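Local coordinates for protein membrane-bound lytic murein transglycosylase (Agrobacterium tumefaciens, PDB 2PNW) that probably cleaves the glycan strands of bacterial peptidoglycan (murein) as a membrane-bound lytic transglycosylase of the MltA type, at residues A[44-49]-A[289-294]; A[54-59]-A[364-369]; A[83-88]-A[359-364]. One frame throughout, in Å; residues are numbered along the deposited sequence.

Interaction 1. Residues A[44-49]-A[289-294]; sequences PYRTGA and VDRLIH. With SO4 (sulfate ion), chain B.
R46 and R291 cross obliquely, their guanidinium planes 70° apart, and the nearest approach is from R46 CD to R291 NH2, at 4.1 Å. CD of R46 lies at the edge of the R291 guanidinium, near its plane; R46 NE is close behind at 4.3 Å from R291 NH2, so two like charges lie near each other. The R46 chain runs extended from CG to NE, and its head meets a sulfate ion, probably from the crystallisation liquor. R46 NH1 gives a hydrogen bond of 2.8 Å to sulfate O4, and R46 NH2 one of 2.8 Å to sulfate O3, the sulfur lying in the guanidinium plane. K43 and K278 also bind this sulfate; such an anion would partly offset the repulsion between two nearby arginines.

Backbone contacts hold the other end. A49 N donates to L292 O at 2.8 Å, nearly straight at 162° and on a carbonyl lone pair, while A49 CB rests 3.4 Å from the same oxygen. G48, without a side chain, brings CA to 3.3 Å from I293 O in a CA-H...O contact. Within 289-294, D290 OD1 accepts from L292 N, and H294, one ring face under I293 CG2, bonds through NE2 to P332 O. The Asx turn begun by D290 shapes this loop of the 3D-domain region, which receives the linker between helices 28-39 and 54-66.

Interaction 2. Residues A[54-59]-A[364-369]; sequences AAELVS and RIAAER
E56 carries most of this contact, reaching tip to tip toward R369 from the first turn of helix 54-66. Its CG stands anti to the carbonyl carbon, beside the backbone N (chi1 -76°), and the chain is extended beyond CG. On the way the side chain passes A366, whose CB lies 3.6 Å from E56 CD, while E56 CG approaches I365 CD1 at 4.2 Å. The carboxylate and guanidinium then meet nearly coplanar, 17° apart. R369 grips end-on: NH1 donates to E56 OE1 at 2.8 Å on the syn lone pair, almost perfectly straight, and NH2 donates to E56 OE2 at 2.7 Å, also from the syn side but somewhat out of the carboxylate plane.

L57 and V58, next in sequence, turn to helix 28-39. One turn after E56 comes S59. S59 OG donates to E56 O at 2.6 Å, closing back on its own helix, and lies 4.1 Å from I365 CG1. A water completes the link, donating to S59 OG and accepting from I365 N at 3.1 Å.

The chemistry is that of a two-pronged salt bridge at the protein surface, with A366 CB packed against the carboxylate carbon and the methylenes behind it, and extended by a weak bond from R369 NH1 to G51 O. Two bonds from separate nitrogens fix how the carboxylate is rotated as well as where it lies, and the pairing probably favours the charged form of both groups.

Interaction 3. Residues A[83-88]-A[359-364]; sequences SVPFRI and YILLPR
P85 and L361, on two antiparallel strands, make a carbon-carbon contact tighter than usual van der Waals distance, with P85 CB 3.5 Å from L361 CD2. They are a non-hydrogen-bonded pair, CA atoms near together, and L361 also lies against S83, whose OG is held by F79 O. The other face of the ribbon is packed as well. F86 and L362 cross at about a right angle, with L362 CD1 3.6 Å from F86 CE2, and F86 CB touches I360 CG2 at 4.1 Å. I88 CD1 reaches over to I360 CB at 4.0 Å. Beneath these side chains the backbones are laced by two reciprocal pairs of hydrogen bonds: V84 with L362, and F86 with I360, where each oxygen is met in its carbonyl plane. A CA-H...O contact from P85 to I360 O lies between them.

The solvent side is made by the two arginines. With CG anti to the backbone N (chi1 -173°) and the chain bent at chi3, R87 runs beside Y359, pointing the same way, with R87 NE 3.7 Å from Y359 CE1; the guanidinium and ring planes are 66° apart, and NH2 lies at the ring edge, so this is no flat stack. At the opposite end exposed R364 lays one guanidinium face against V84, R364 NH2 being 4.0 Å from V84 CG2.

Strand 83-89 is thus flanked in the sheet by strand 8-11, where R87 bonds to D10 and P85 to V12 just beyond it, and by strand 353-363, which in turn pairs with strand 299-304. Helix 364-367 covers V84, F86 and L362 through A367.

In the fold
Reading from the N terminus, the chain supplies residues 44-49, 54-59 and 83-88 in turn, and each finds its partner far later in the chain. Interaction 1 closes first, at 289-294. Interaction 3 follows at 359-364 and interaction 2 last, at 364-369, sharing R364 with it; interaction 3 is therefore nested inside the loop that interaction 2 closes, whereas interaction 1 crosses both. The three also touch: P44 and Y45 meet A54, H294 packs on I88 and I360, and E56 meets P363. Together they tie the 44-49 loop, helix 54-66 and strand 83-89 to the 3D-domain region and the C-terminal helix.

Interaction 1. Residues A[44-49]-A[289-294]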
loop_
_atom_site.group_PDB
_atom_site.type_symbol
_atom_site.label_atom_id
_atom_site.label_comp_id
_atom_site.label_asym_id
_atom_site.label_seq_id
_atom_site.Cartn_x
_atom_site.Cartn_y
_atom_site.Cartn_z
ATOM N N PRO A 44 4.578 16.807 8.838
ATOM C CA PRO A 44 5.122 15.576 9.374
ATOM C C PRO A 44 4.108 14.435 9.328
ATOM O O PRO A 44 2.884 14.673 9.439
ATOM C CB PRO A 44 5.469 15.936 10.841
ATOM C CG PRO A 44 4.691 17.216 11.131
ATOM C CD PRO A 44 4.509 17.903 9.843
ATOM N N TYR A 45 4.624 13.215 9.147
ATOM C CA TYR A 45 3.823 12.000 9.283
ATOM C C TYR A 45 3.080 11.963 10.615
ATOM O O TYR A 45 3.596 12.450 11.625
ATOM C CB TYR A 45 4.702 10.763 9.225
ATOM C CG TYR A 45 5.447 10.581 7.914
ATOM C CD1 TYR A 45 4.882 10.961 6.695
ATOM C CD2 TYR A 45 6.692 9.962 7.902
ATOM C CE1 TYR A 45 5.593 10.772 5.474
ATOM C CE2 TYR A 45 7.386 9.750 6.713
ATOM C CZ TYR A 45 6.849 10.147 5.520
ATOM O OH TYR A 45 7.597 9.910 4.373
ATOM N N ARG A 46 1.889 11.369 10.585
ATOM C CA ARG A 46 1.095 11.087 11.793
ATOM C C ARG A 46 1.848 10.118 12.699
ATOM O O ARG A 46 2.421 9.127 12.227
ATOM C CB ARG A 46 -0.255 10.485 11.391
ATOM C CG ARG A 46 -1.081 11.462 10.556
ATOM C CD ARG A 46 -2.426 10.885 10.054
ATOM N NE ARG A 46 -3.156 11.923 9.326
ATOM C CZ ARG A 46 -2.907 12.274 8.063
ATOM N NH1 ARG A 46 -1.963 11.642 7.356
ATOM N NH2 ARG A 46 -3.614 13.257 7.503
ATOM N N THR A 47 1.873 10.403 13.997
ATOM C CA THR A 47 2.518 9.504 14.942
ATOM C C THR A 47 1.591 8.317 15.119
ATOM O O THR A 47 0.409 8.497 15.440
ATOM C CB THR A 47 2.696 10.208 16.291
ATOM O OG1 THR A 47 3.441 11.421 16.109
ATOM C CG2 THR A 47 3.394 9.318 17.306
ATOM N N GLY A 48 2.112 7.111 14.892
ATOM C CA GLY A 48 1.337 5.887 15.079
ATOM C C GLY A 48 1.028 5.680 16.551
ATOM O O GLY A 48 1.691 6.260 17.420
ATOM N N ALA A 49 0.008 4.871 16.826
ATOM C CA ALA A 49 -0.357 4.526 18.202
ATOM C C ALA A 49 0.840 3.959 18.964
ATOM O O ALA A 49 0.955 4.163 20.172
ATOM C CB ALA A 49 -1.497 3.546 18.208
ATOM N N VAL A 289 1.925 -0.869 6.011
ATOM C CA VAL A 289 1.680 -1.207 7.422
ATOM C C VAL A 289 0.362 -0.581 7.853
ATOM O O VAL A 289 -0.234 0.206 7.112
ATOM C CB VAL A 289 2.827 -0.662 8.321
ATOM C CG1 VAL A 289 4.165 -1.296 7.912
ATOM C CG2 VAL A 289 2.892 0.894 8.227
ATOM N N ASP A 290 -0.080 -0.919 9.063
ATOM C CA ASP A 290 -1.289 -0.343 9.642
ATOM C C ASP A 290 -1.049 1.119 9.989
ATOM O O ASP A 290 -0.212 1.417 10.842
ATOM C CB ASP A 290 -1.672 -1.138 10.913
ATOM C CG ASP A 290 -3.017 -0.728 11.499
ATOM O OD1 ASP A 290 -3.358 0.464 11.458
ATOM O OD2 ASP A 290 -3.731 -1.625 12.026
ATOM N N ARG A 291 -1.792 2.021 9.351
ATOM C CA ARG A 291 -1.567 3.469 9.525
ATOM C C ARG A 291 -1.975 3.978 10.900
ATOM O O ARG A 291 -1.512 5.022 11.325
ATOM C CB ARG A 291 -2.278 4.289 8.438
ATOM C CG ARG A 291 -3.782 4.139 8.414
ATOM C CD ARG A 291 -4.418 5.129 7.419
ATOM N NE ARG A 291 -4.464 6.478 7.981
ATOM C CZ ARG A 291 -5.459 6.955 8.730
ATOM N NH1 ARG A 291 -6.520 6.208 9.010
ATOM N NH2 ARG A 291 -5.396 8.198 9.190
ATOM N N LEU A 292 -2.849 3.258 11.603
ATOM C CA LEU A 292 -3.223 3.694 12.949
ATOM C C LEU A 292 -2.129 3.371 13.963
ATOM O O LEU A 292 -1.895 4.135 14.886
ATOM C CB LEU A 292 -4.566 3.075 13.390
ATOM C CG LEU A 292 -5.811 3.467 12.579
ATOM C CD1 LEU A 292 -7.038 2.736 13.148
ATOM C CD2 LEU A 292 -6.055 4.962 12.618
ATOM N N ILE A 293 -1.446 2.256 13.754
ATOM C CA ILE A 293 -0.510 1.733 14.729
ATOM C C ILE A 293 0.912 2.250 14.490
ATOM O O ILE A 293 1.627 2.579 15.435
ATOM C CB ILE A 293 -0.525 0.190 14.710
ATOM C CG1 ILE A 293 -1.868 -0.332 15.220
ATOM C CG2 ILE A 293 0.609 -0.392 15.600
ATOM C CD1 ILE A 293 -2.036 -1.783 15.025
ATOM N N HIS A 294 1.322 2.297 13.223
ATOM C CA HIS A 294 2.727 2.596 12.910
ATOM C C HIS A 294 2.967 3.961 12.302
ATOM O O HIS A 294 2.063 4.552 11.696
ATOM C CB HIS A 294 3.293 1.488 12.017
ATOM C CG HIS A 294 3.455 0.191 12.737
ATOM N ND1 HIS A 294 4.236 0.069 13.868
ATOM C CD2 HIS A 294 2.925 -1.033 12.506
ATOM C CE1 HIS A 294 4.195 -1.182 14.290
ATOM N NE2 HIS A 294 3.404 -1.871 13.481
HETATM S S SO4 B . -2.068 12.946 3.946
HETATM O O1 SO4 B . -2.723 12.806 2.639
HETATM O O2 SO4 B . -0.766 13.597 3.782
HETATM O O3 SO4 B . -2.909 13.764 4.825
HETATM O O4 SO4 B . -1.861 11.622 4.547
#

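Interaction 2. Residues A[54-59]-A[364-369]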
loop_
_atom_site.group_PDB
_atom_site.type_symbol
_atom_site.label_atom_id
_atom_site.label_comp_id
_atom_site.label_asym_id
_atom_site.label_seq_id
_atom_site.Cartn_x
_atom_site.Cartn_y
_atom_site.Cartn_z
ATOM N N ALA A 54 7.462 11.514 13.926
ATOM C CA ALA A 54 8.251 11.892 12.747
ATOM C C ALA A 54 9.547 12.620 13.119
ATOM O O ALA A 54 10.574 12.413 12.473
ATOM C CB ALA A 54 7.430 12.751 11.806
ATOM N N ALA A 55 9.506 13.487 14.135
ATOM C CA ALA A 55 10.740 14.125 14.618
ATOM C C ALA A 55 11.783 13.123 15.118
ATOM O O ALA A 55 12.980 13.315 14.896
ATOM C CB ALA A 55 10.445 15.155 15.710
ATOM N N GLU A 56 11.347 12.071 15.798
ATOM C CA GLU A 56 12.271 11.011 16.262
ATOM C C GLU A 56 12.880 10.269 15.065
ATOM O O GLU A 56 14.079 10.001 15.025
ATOM C CB GLU A 56 11.562 10.046 17.219
ATOM C CG GLU A 56 11.382 10.675 18.624
ATOM C CD GLU A 56 10.487 9.892 19.575
ATOM O OE1 GLU A 56 9.527 9.195 19.155
ATOM O OE2 GLU A 56 10.762 9.978 20.788
ATOM N N LEU A 57 12.044 9.961 14.084
ATOM C CA LEU A 57 12.526 9.360 12.831
ATOM C C LEU A 57 13.568 10.244 12.143
ATOM O O LEU A 57 14.580 9.750 11.653
ATOM C CB LEU A 57 11.363 9.104 11.876
ATOM C CG LEU A 57 11.710 8.673 10.423
ATOM C CD1 LEU A 57 12.385 7.303 10.367
ATOM C CD2 LEU A 57 10.485 8.722 9.517
ATOM N N VAL A 58 13.312 11.547 12.093
ATOM C CA VAL A 58 14.248 12.497 11.467
ATOM C C VAL A 58 15.643 12.393 12.090
ATOM O O VAL A 58 16.640 12.485 11.395
ATOM C CB VAL A 58 13.693 13.946 11.503
ATOM C CG1 VAL A 58 14.804 14.990 11.259
ATOM C CG2 VAL A 58 12.595 14.092 10.444
ATOM N N SER A 59 15.725 12.126 13.388
ATOM C CA SER A 59 17.041 12.010 13.998
ATOM C C SER A 59 17.843 10.869 13.366
ATOM O O SER A 59 19.031 11.056 13.087
ATOM C CB SER A 59 16.977 11.906 15.536
ATOM O OG SER A 59 16.425 10.662 15.926
ATOM N N ARG A 364 17.614 5.384 18.318
ATOM C CA ARG A 364 18.057 5.028 19.667
ATOM C C ARG A 364 17.606 5.976 20.785
ATOM O O ARG A 364 17.369 5.512 21.897
ATOM C CB ARG A 364 19.529 4.545 19.721
ATOM C CG ARG A 364 20.604 5.578 19.827
ATOM C CD ARG A 364 22.013 4.933 19.679
ATOM N NE ARG A 364 22.259 3.856 20.639
ATOM C CZ ARG A 364 22.200 2.548 20.367
ATOM N NH1 ARG A 364 22.437 1.664 21.329
ATOM N NH2 ARG A 364 21.896 2.110 19.141
ATOM N N ILE A 365 17.382 7.256 20.481
ATOM C CA ILE A 365 16.780 8.176 21.481
ATOM C C ILE A 365 15.336 7.820 21.835
ATOM O O ILE A 365 14.943 7.911 23.007
ATOM C CB ILE A 365 16.849 9.696 21.101
ATOM C CG1 ILE A 365 15.914 10.026 19.918
ATOM C CG2 ILE A 365 18.308 10.141 20.864
ATOM C CD1 ILE A 365 15.353 11.474 19.888
ATOM N N ALA A 366 14.557 7.411 20.833
ATOM C CA ALA A 366 13.169 6.994 21.045
ATOM C C ALA A 366 13.082 5.668 21.774
ATOM O O ALA A 366 12.122 5.411 22.499
ATOM C CB ALA A 366 12.430 6.891 19.725
ATOM N N ALA A 367 14.074 4.812 21.553
ATOM C CA ALA A 367 14.026 3.439 22.030
ATOM C C ALA A 367 13.977 3.328 23.562
ATOM O O ALA A 367 13.371 2.396 24.103
ATOM C CB ALA A 367 15.212 2.651 21.467
ATOM N N GLU A 368 14.597 4.276 24.258
ATOM C CA GLU A 368 14.719 4.174 25.718
ATOM C C GLU A 368 13.407 3.967 26.458
ATOM O O GLU A 368 13.309 3.087 27.312
ATOM C CB GLU A 368 15.496 5.359 26.302
ATOM C CG GLU A 368 17.004 5.110 26.376
ATOM C CD GLU A 368 17.405 4.048 27.408
ATOM O OE1 GLU A 368 16.602 3.734 28.326
ATOM O OE2 GLU A 368 18.546 3.530 27.303
ATOM N N ARG A 369 12.383 4.744 26.118
ATOM C CA ARG A 369 11.085 4.576 26.775
ATOM C C ARG A 369 10.397 3.231 26.514
ATOM O O ARG A 369 9.469 2.869 27.235
ATOM C CB ARG A 369 10.139 5.734 26.434
ATOM C CG ARG A 369 9.588 5.740 25.004
ATOM C CD ARG A 369 8.666 6.950 24.849
ATOM N NE ARG A 369 8.139 7.140 23.495
ATOM C CZ ARG A 369 8.791 7.769 22.522
ATOM N NH1 ARG A 369 8.227 7.904 21.323
ATOM N NH2 ARG A 369 10.005 8.252 22.742
HETATM O O HOH W 1 17.904 8.661 17.722
#

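Interaction 3. Residues A[83-88]-A[359-364]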
loop_
_atom_site.group_PDB
_atom_site.type_symbol
_atom_site.label_atom_id
_atom_site.label_comp_id
_atom_site.label_asym_id
_atom_site.label_seq_id
_atom_site.Cartn_x
_atom_site.Cartn_y
_atom_site.Cartn_z
ATOM N N SER A 83 20.168 2.358 15.763
ATOM C CA SER A 83 18.812 1.922 16.074
ATOM C C SER A 83 18.810 0.711 17.009
ATOM O O SER A 83 19.834 0.027 17.172
ATOM C CB SER A 83 18.043 1.616 14.789
ATOM O OG SER A 83 18.547 0.446 14.147
ATOM N N VAL A 84 17.657 0.452 17.618
ATOM C CA VAL A 84 17.483 -0.687 18.520
ATOM C C VAL A 84 16.288 -1.511 18.054
ATOM O O VAL A 84 15.202 -0.955 17.890
ATOM C CB VAL A 84 17.225 -0.208 19.958
ATOM C CG1 VAL A 84 17.018 -1.412 20.904
ATOM C CG2 VAL A 84 18.362 0.692 20.445
ATOM N N PRO A 85 16.474 -2.839 17.851
ATOM C CA PRO A 85 15.404 -3.695 17.339
ATOM C C PRO A 85 14.490 -4.246 18.438
ATOM O O PRO A 85 14.959 -4.599 19.547
ATOM C CB PRO A 85 16.160 -4.848 16.671
ATOM C CG PRO A 85 17.511 -4.900 17.358
ATOM C CD PRO A 85 17.705 -3.610 18.133
ATOM N N PHE A 86 13.206 -4.343 18.110
ATOM C CA PHE A 86 12.177 -4.853 19.019
ATOM C C PHE A 86 11.279 -5.817 18.250
ATOM O O PHE A 86 10.807 -5.487 17.158
ATOM C CB PHE A 86 11.302 -3.706 19.523
ATOM C CG PHE A 86 12.001 -2.753 20.439
ATOM C CD1 PHE A 86 11.798 -2.826 21.811
ATOM C CD2 PHE A 86 12.846 -1.773 19.941
ATOM C CE1 PHE A 86 12.432 -1.938 22.672
ATOM C CE2 PHE A 86 13.495 -0.886 20.796
ATOM C CZ PHE A 86 13.277 -0.970 22.170
ATOM N N ARG A 87 11.053 -7.000 18.809
ATOM C CA ARG A 87 10.092 -7.947 18.247
ATOM C C ARG A 87 8.690 -7.431 18.524
ATOM O O ARG A 87 8.376 -7.051 19.654
ATOM C CB ARG A 87 10.263 -9.335 18.884
ATOM C CG ARG A 87 9.420 -10.436 18.243
ATOM C CD ARG A 87 9.598 -11.790 18.978
ATOM N NE ARG A 87 10.866 -12.425 18.599
ATOM C CZ ARG A 87 11.913 -12.546 19.408
ATOM N NH1 ARG A 87 11.841 -12.104 20.663
ATOM N NH2 ARG A 87 13.032 -13.118 18.967
ATOM N N ILE A 88 7.856 -7.391 17.495
ATOM C CA ILE A 88 6.448 -7.042 17.681
ATOM C C ILE A 88 5.659 -8.339 17.898
ATOM O O ILE A 88 5.714 -9.248 17.071
ATOM C CB ILE A 88 5.879 -6.262 16.479
ATOM C CG1 ILE A 88 6.663 -4.955 16.267
ATOM C CG2 ILE A 88 4.370 -5.979 16.675
ATOM C CD1 ILE A 88 6.356 -4.252 14.940
ATOM N N TYR A 359 10.085 -7.239 13.263
ATOM C CA TYR A 359 10.939 -6.542 14.234
ATOM C C TYR A 359 11.036 -5.100 13.766
ATOM O O TYR A 359 11.373 -4.860 12.613
ATOM C CB TYR A 359 12.357 -7.140 14.310
ATOM C CG TYR A 359 12.452 -8.636 14.548
ATOM C CD1 TYR A 359 12.699 -9.143 15.829
ATOM C CD2 TYR A 359 12.303 -9.542 13.496
ATOM C CE1 TYR A 359 12.791 -10.511 16.057
ATOM C CE2 TYR A 359 12.380 -10.931 13.710
ATOM C CZ TYR A 359 12.633 -11.403 14.999
ATOM O OH TYR A 359 12.748 -12.774 15.216
ATOM N N ILE A 360 10.755 -4.144 14.641
ATOM C CA ILE A 360 10.863 -2.727 14.272
ATOM C C ILE A 360 12.197 -2.182 14.795
ATOM O O ILE A 360 12.661 -2.568 15.892
ATOM C CB ILE A 360 9.617 -1.893 14.764
ATOM C CG1 ILE A 360 9.642 -0.464 14.199
ATOM C CG2 ILE A 360 9.523 -1.866 16.302
ATOM C CD1 ILE A 360 8.364 0.351 14.549
ATOM N N LEU A 361 12.842 -1.314 14.017
ATOM C CA LEU A 361 14.092 -0.716 14.465
ATOM C C LEU A 361 13.779 0.702 14.911
ATOM O O LEU A 361 13.372 1.539 14.093
ATOM C CB LEU A 361 15.153 -0.716 13.365
ATOM C CG LEU A 361 15.598 -2.027 12.691
ATOM C CD1 LEU A 361 16.880 -1.776 11.894
ATOM C CD2 LEU A 361 15.830 -3.138 13.683
ATOM N N LEU A 362 13.937 0.970 16.205
ATOM C CA LEU A 362 13.647 2.321 16.722
ATOM C C LEU A 362 14.901 3.157 16.789
ATOM O O LEU A 362 15.937 2.667 17.233
ATOM C CB LEU A 362 12.995 2.268 18.109
ATOM C CG LEU A 362 11.759 1.385 18.279
ATOM C CD1 LEU A 362 11.143 1.604 19.643
ATOM C CD2 LEU A 362 10.735 1.703 17.183
ATOM N N PRO A 363 14.807 4.439 16.384
ATOM C CA PRO A 363 15.898 5.382 16.574
ATOM C C PRO A 363 16.311 5.329 18.046
ATOM O O PRO A 363 15.442 5.230 18.939
ATOM C CB PRO A 363 15.243 6.736 16.278
ATOM C CG PRO A 363 14.097 6.429 15.358
ATOM C CD PRO A 363 13.624 5.069 15.746
ATOM N N ARG A 364 17.614 5.384 18.318
ATOM C CA ARG A 364 18.057 5.028 19.667
ATOM C C ARG A 364 17.606 5.976 20.785
ATOM O O ARG A 364 17.369 5.512 21.897
ATOM C CB ARG A 364 19.529 4.545 19.721
ATOM C CG ARG A 364 20.604 5.578 19.827
ATOM C CD ARG A 364 22.013 4.933 19.679
ATOM N NE ARG A 364 22.259 3.856 20.639
ATOM C CZ ARG A 364 22.200 2.548 20.367
ATOM N NH1 ARG A 364 22.437 1.664 21.329
ATOM N NH2 ARG A 364 21.896 2.110 19.141
#